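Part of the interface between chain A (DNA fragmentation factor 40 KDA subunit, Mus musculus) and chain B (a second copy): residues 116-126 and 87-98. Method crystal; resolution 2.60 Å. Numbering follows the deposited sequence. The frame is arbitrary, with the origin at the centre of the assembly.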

# COMPACT_ATOMS: atom_id res chain seq x y z
N PRO A 116 -23.12 -7.57 -1.06
CA PRO A 116 -21.72 -7.15 -0.96
C PRO A 116 -20.73 -7.92 -1.87
O PRO A 116 -19.90 -7.31 -2.54
CB PRO A 116 -21.42 -7.30 0.53
CG PRO A 116 -22.36 -8.39 0.96
CD PRO A 116 -23.62 -8.01 0.26
N LEU A 117 -20.83 -9.25 -1.89
CA LEU A 117 -19.96 -10.08 -2.72
C LEU A 117 -20.18 -9.86 -4.21
O LEU A 117 -19.22 -9.65 -4.95
CB LEU A 117 -20.17 -11.56 -2.40
CG LEU A 117 -19.25 -12.20 -1.37
CD1 LEU A 117 -19.80 -13.56 -0.97
CD2 LEU A 117 -17.84 -12.33 -1.94
N ARG A 118 -21.43 -9.91 -4.64
CA ARG A 118 -21.77 -9.72 -6.05
C ARG A 118 -21.33 -8.33 -6.49
O ARG A 118 -20.86 -8.13 -7.61
CB ARG A 118 -23.28 -9.89 -6.28
N GLN A 119 -21.49 -7.36 -5.59
CA GLN A 119 -21.11 -5.98 -5.88
C GLN A 119 -19.61 -5.92 -6.09
O GLN A 119 -19.12 -5.21 -6.97
CB GLN A 119 -21.52 -5.09 -4.70
CG GLN A 119 -21.14 -3.62 -4.86
CD GLN A 119 -21.31 -2.84 -3.56
OE1 GLN A 119 -22.41 -2.81 -2.98
NE2 GLN A 119 -20.24 -2.20 -3.10
N LYS A 120 -18.88 -6.67 -5.26
CA LYS A 120 -17.42 -6.74 -5.32
C LYS A 120 -16.99 -7.19 -6.70
O LYS A 120 -16.43 -6.42 -7.48
CB LYS A 120 -16.92 -7.74 -4.28
CG LYS A 120 -15.73 -7.28 -3.49
CD LYS A 120 -14.55 -7.05 -4.38
CE LYS A 120 -13.35 -6.60 -3.57
NZ LYS A 120 -12.18 -6.34 -4.44
N LEU A 121 -17.28 -8.45 -7.00
CA LEU A 121 -16.96 -9.06 -8.28
C LEU A 121 -17.31 -8.14 -9.44
O LEU A 121 -16.54 -7.98 -10.39
CB LEU A 121 -17.74 -10.37 -8.42
CG LEU A 121 -17.07 -11.51 -9.19
CD1 LEU A 121 -17.96 -12.73 -9.10
CD2 LEU A 121 -16.84 -11.11 -10.64
N LEU A 122 -18.48 -7.52 -9.34
CA LEU A 122 -18.96 -6.62 -10.38
C LEU A 122 -18.08 -5.38 -10.48
O LEU A 122 -17.74 -4.94 -11.57
CB LEU A 122 -20.40 -6.21 -10.06
CG LEU A 122 -21.27 -5.89 -11.28
CD1 LEU A 122 -21.27 -7.10 -12.20
CD2 LEU A 122 -22.69 -5.56 -10.84
N ALA A 123 -17.71 -4.82 -9.33
CA ALA A 123 -16.87 -3.64 -9.31
C ALA A 123 -15.51 -4.02 -9.90
O ALA A 123 -14.94 -3.27 -10.70
CB ALA A 123 -16.70 -3.13 -7.90
N ASP A 124 -15.02 -5.18 -9.50
CA ASP A 124 -13.74 -5.67 -9.99
C ASP A 124 -13.77 -5.87 -11.49
O ASP A 124 -12.87 -5.43 -12.20
CB ASP A 124 -13.38 -6.98 -9.30
CG ASP A 124 -13.03 -6.78 -7.83
OD1 ASP A 124 -12.39 -5.76 -7.49
OD2 ASP A 124 -13.38 -7.67 -7.01
N LEU A 125 -14.82 -6.54 -11.98
CA LEU A 125 -14.95 -6.79 -13.41
C LEU A 125 -14.92 -5.49 -14.20
O LEU A 125 -14.23 -5.38 -15.20
CB LEU A 125 -16.24 -7.55 -13.70
CG LEU A 125 -16.08 -9.05 -13.48
CD1 LEU A 125 -17.42 -9.76 -13.61
CD2 LEU A 125 -15.08 -9.59 -14.51
N LEU A 126 -15.68 -4.50 -13.74
CA LEU A 126 -15.71 -3.23 -14.43
C LEU A 126 -14.28 -2.70 -14.48
O LEU A 126 -13.84 -2.18 -15.51
CB LEU A 126 -16.59 -2.24 -13.67
CG LEU A 126 -17.63 -1.47 -14.50
CD1 LEU A 126 -18.13 -0.29 -13.68
CD2 LEU A 126 -17.01 -0.98 -15.81
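Chain B (87-98) DITRFLSVFNEP

The chain B segment packs across one face of a regular helix in chain A. Residues 116-126 of chain A are helical throughout, with backbone hydrogen bonds running from K120(A) N to P116(A) O through L126(A) N to L122(A) O. The chain B segment is less regular: a weakly bonded helix covers about residues 88-94, and the backbone reaches an extended conformation at E97(B), with phi/psi of -85/112°. The two helix axes approach to 10.6 Å and cross at 118°, so that chain B runs obliquely against the direction of chain A. Accordingly, I88(B) lies beside L122(A), and L92(B) beside L121(A), L122(A) and L125(A), whereas N96(B) reaches back to L117(A) and R118(A). Together the two stretches bury 407 Å².

L92(B) and N96(B), four residues apart in sequence, each have 77 Å² covered by the chain A stretch, and L121(A) gives up 68 Å² in return. The CA-to-CB bond of L92(B) points toward the chain A helix, and the side chain (chi1 m, chi2 t) meets three leucines. Its CD1 lies 3.2 Å from CD1 of L122(A), a tight apolar contact, and its CD2 is 3.8 Å from both CD2 of L121(A) and CD1 of L125(A). The CA-to-CB bond of L122(A) points sideways, but the end of its side chain comes nearer to chain B, which also brings its CD1 to 3.3 Å from CD1 of I88(B).

L121(A) bridges the apolar and polar parts of the contact. Besides its contact with L92(B), its CD1 lies 3.9 Å from CB of F95(B) and 3.8 Å from the F95(B) carbonyl O. The ring of F95(B) leads away from this helix, leaving the start of its side chain and its backbone to meet the leucine. The same CD1 of L121(A) is 4.0 Å from ND2 of N96(B).

N96(B) packs against the first turn of the chain A helix, where the CA atoms of R118(A) and N96(B), 6.7 Å apart, are the nearest across the two stretches. Its OD1 lies 3.2 Å from CB of L117(A), and its ND2 3.2 Å from CA of R118(A). The amide thus contributes by close packing: ND2 is 3.5 Å from N of R118(A), but both are donors, and no hydrogen bond joins the two stretches among the atoms modelled. At the margin, CD1 of L117(A) comes within 4.3 Å of OE2 of E97(B).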

# COMPACT_ATOMS: atom_id res chain seq x y z
N ASP B 87 -26.52 -11.33 -20.25
CA ASP B 87 -25.63 -12.48 -20.06
C ASP B 87 -25.02 -12.60 -18.66
O ASP B 87 -25.26 -13.56 -17.93
CB ASP B 87 -24.49 -12.43 -21.08
CG ASP B 87 -24.65 -13.44 -22.20
OD1 ASP B 87 -24.66 -14.66 -21.91
OD2 ASP B 87 -24.75 -13.02 -23.37
N ILE B 88 -24.20 -11.60 -18.33
CA ILE B 88 -23.49 -11.51 -17.06
C ILE B 88 -24.15 -12.13 -15.83
O ILE B 88 -23.50 -12.84 -15.06
CB ILE B 88 -23.14 -10.03 -16.77
CG1 ILE B 88 -22.60 -9.89 -15.34
CG2 ILE B 88 -24.35 -9.16 -17.00
CD1 ILE B 88 -22.17 -8.48 -15.01
N THR B 89 -25.44 -11.86 -15.62
CA THR B 89 -26.16 -12.39 -14.47
C THR B 89 -25.87 -13.87 -14.27
O THR B 89 -25.70 -14.34 -13.14
CB THR B 89 -27.67 -12.21 -14.62
OG1 THR B 89 -27.97 -10.82 -14.82
CG2 THR B 89 -28.40 -12.70 -13.38
N ARG B 90 -25.81 -14.61 -15.37
CA ARG B 90 -25.54 -16.04 -15.31
C ARG B 90 -24.10 -16.28 -14.89
O ARG B 90 -23.77 -17.29 -14.26
CB ARG B 90 -25.80 -16.67 -16.68
N PHE B 91 -23.23 -15.34 -15.23
CA PHE B 91 -21.81 -15.42 -14.91
C PHE B 91 -21.55 -15.14 -13.44
O PHE B 91 -20.95 -15.97 -12.75
CB PHE B 91 -21.04 -14.44 -15.80
CG PHE B 91 -21.21 -14.71 -17.28
CD1 PHE B 91 -22.48 -14.74 -17.86
CD2 PHE B 91 -20.10 -14.96 -18.08
CE1 PHE B 91 -22.64 -15.02 -19.21
CE2 PHE B 91 -20.25 -15.24 -19.44
CZ PHE B 91 -21.53 -15.27 -20.01
N LEU B 92 -21.99 -13.99 -12.95
CA LEU B 92 -21.81 -13.63 -11.55
C LEU B 92 -22.53 -14.68 -10.71
O LEU B 92 -22.26 -14.83 -9.51
CB LEU B 92 -22.43 -12.26 -11.25
CG LEU B 92 -21.93 -11.02 -11.98
CD1 LEU B 92 -22.85 -9.86 -11.65
CD2 LEU B 92 -20.50 -10.70 -11.57
N SER B 93 -23.43 -15.40 -11.35
CA SER B 93 -24.23 -16.44 -10.71
C SER B 93 -23.43 -17.65 -10.25
O SER B 93 -23.64 -18.17 -9.15
CB SER B 93 -25.33 -16.90 -11.68
OG SER B 93 -26.11 -17.94 -11.12
N VAL B 94 -22.49 -18.10 -11.09
CA VAL B 94 -21.68 -19.26 -10.77
C VAL B 94 -20.36 -18.91 -10.08
O VAL B 94 -19.87 -19.66 -9.23
CB VAL B 94 -21.35 -20.06 -12.04
CG1 VAL B 94 -20.67 -21.37 -11.68
CG2 VAL B 94 -22.62 -20.30 -12.84
N PHE B 95 -19.80 -17.76 -10.45
CA PHE B 95 -18.52 -17.30 -9.90
C PHE B 95 -18.56 -16.71 -8.50
O PHE B 95 -17.52 -16.31 -7.97
CB PHE B 95 -17.90 -16.26 -10.84
CG PHE B 95 -17.14 -16.85 -11.99
CD1 PHE B 95 -17.41 -16.45 -13.29
CD2 PHE B 95 -16.14 -17.79 -11.76
CE1 PHE B 95 -16.69 -16.97 -14.36
CE2 PHE B 95 -15.42 -18.32 -12.82
CZ PHE B 95 -15.69 -17.91 -14.13
N ASN B 96 -19.74 -16.65 -7.88
CA ASN B 96 -19.81 -16.07 -6.55
C ASN B 96 -19.78 -17.09 -5.42
O ASN B 96 -18.92 -17.01 -4.54
CB ASN B 96 -21.04 -15.18 -6.42
CG ASN B 96 -20.71 -13.83 -5.81
OD1 ASN B 96 -20.17 -13.75 -4.71
ND2 ASN B 96 -21.04 -12.77 -6.53
N GLU B 97 -20.70 -18.05 -5.44
CA GLU B 97 -20.74 -19.06 -4.39
C GLU B 97 -19.79 -20.23 -4.67
O GLU B 97 -20.01 -21.01 -5.60
CB GLU B 97 -22.18 -19.55 -4.20
CG GLU B 97 -23.15 -18.44 -3.80
CD GLU B 97 -22.68 -17.66 -2.58
OE1 GLU B 97 -22.58 -18.26 -1.49
OE2 GLU B 97 -22.41 -16.45 -2.72
N PRO B 98 -18.72 -20.36 -3.86
CA PRO B 98 -17.69 -21.41 -3.95
C PRO B 98 -18.20 -22.82 -3.62
O PRO B 98 -19.33 -23.17 -3.94
CB PRO B 98 -16.63 -20.95 -2.95
CG PRO B 98 -16.83 -19.46 -2.88
CD PRO B 98 -18.33 -19.35 -2.86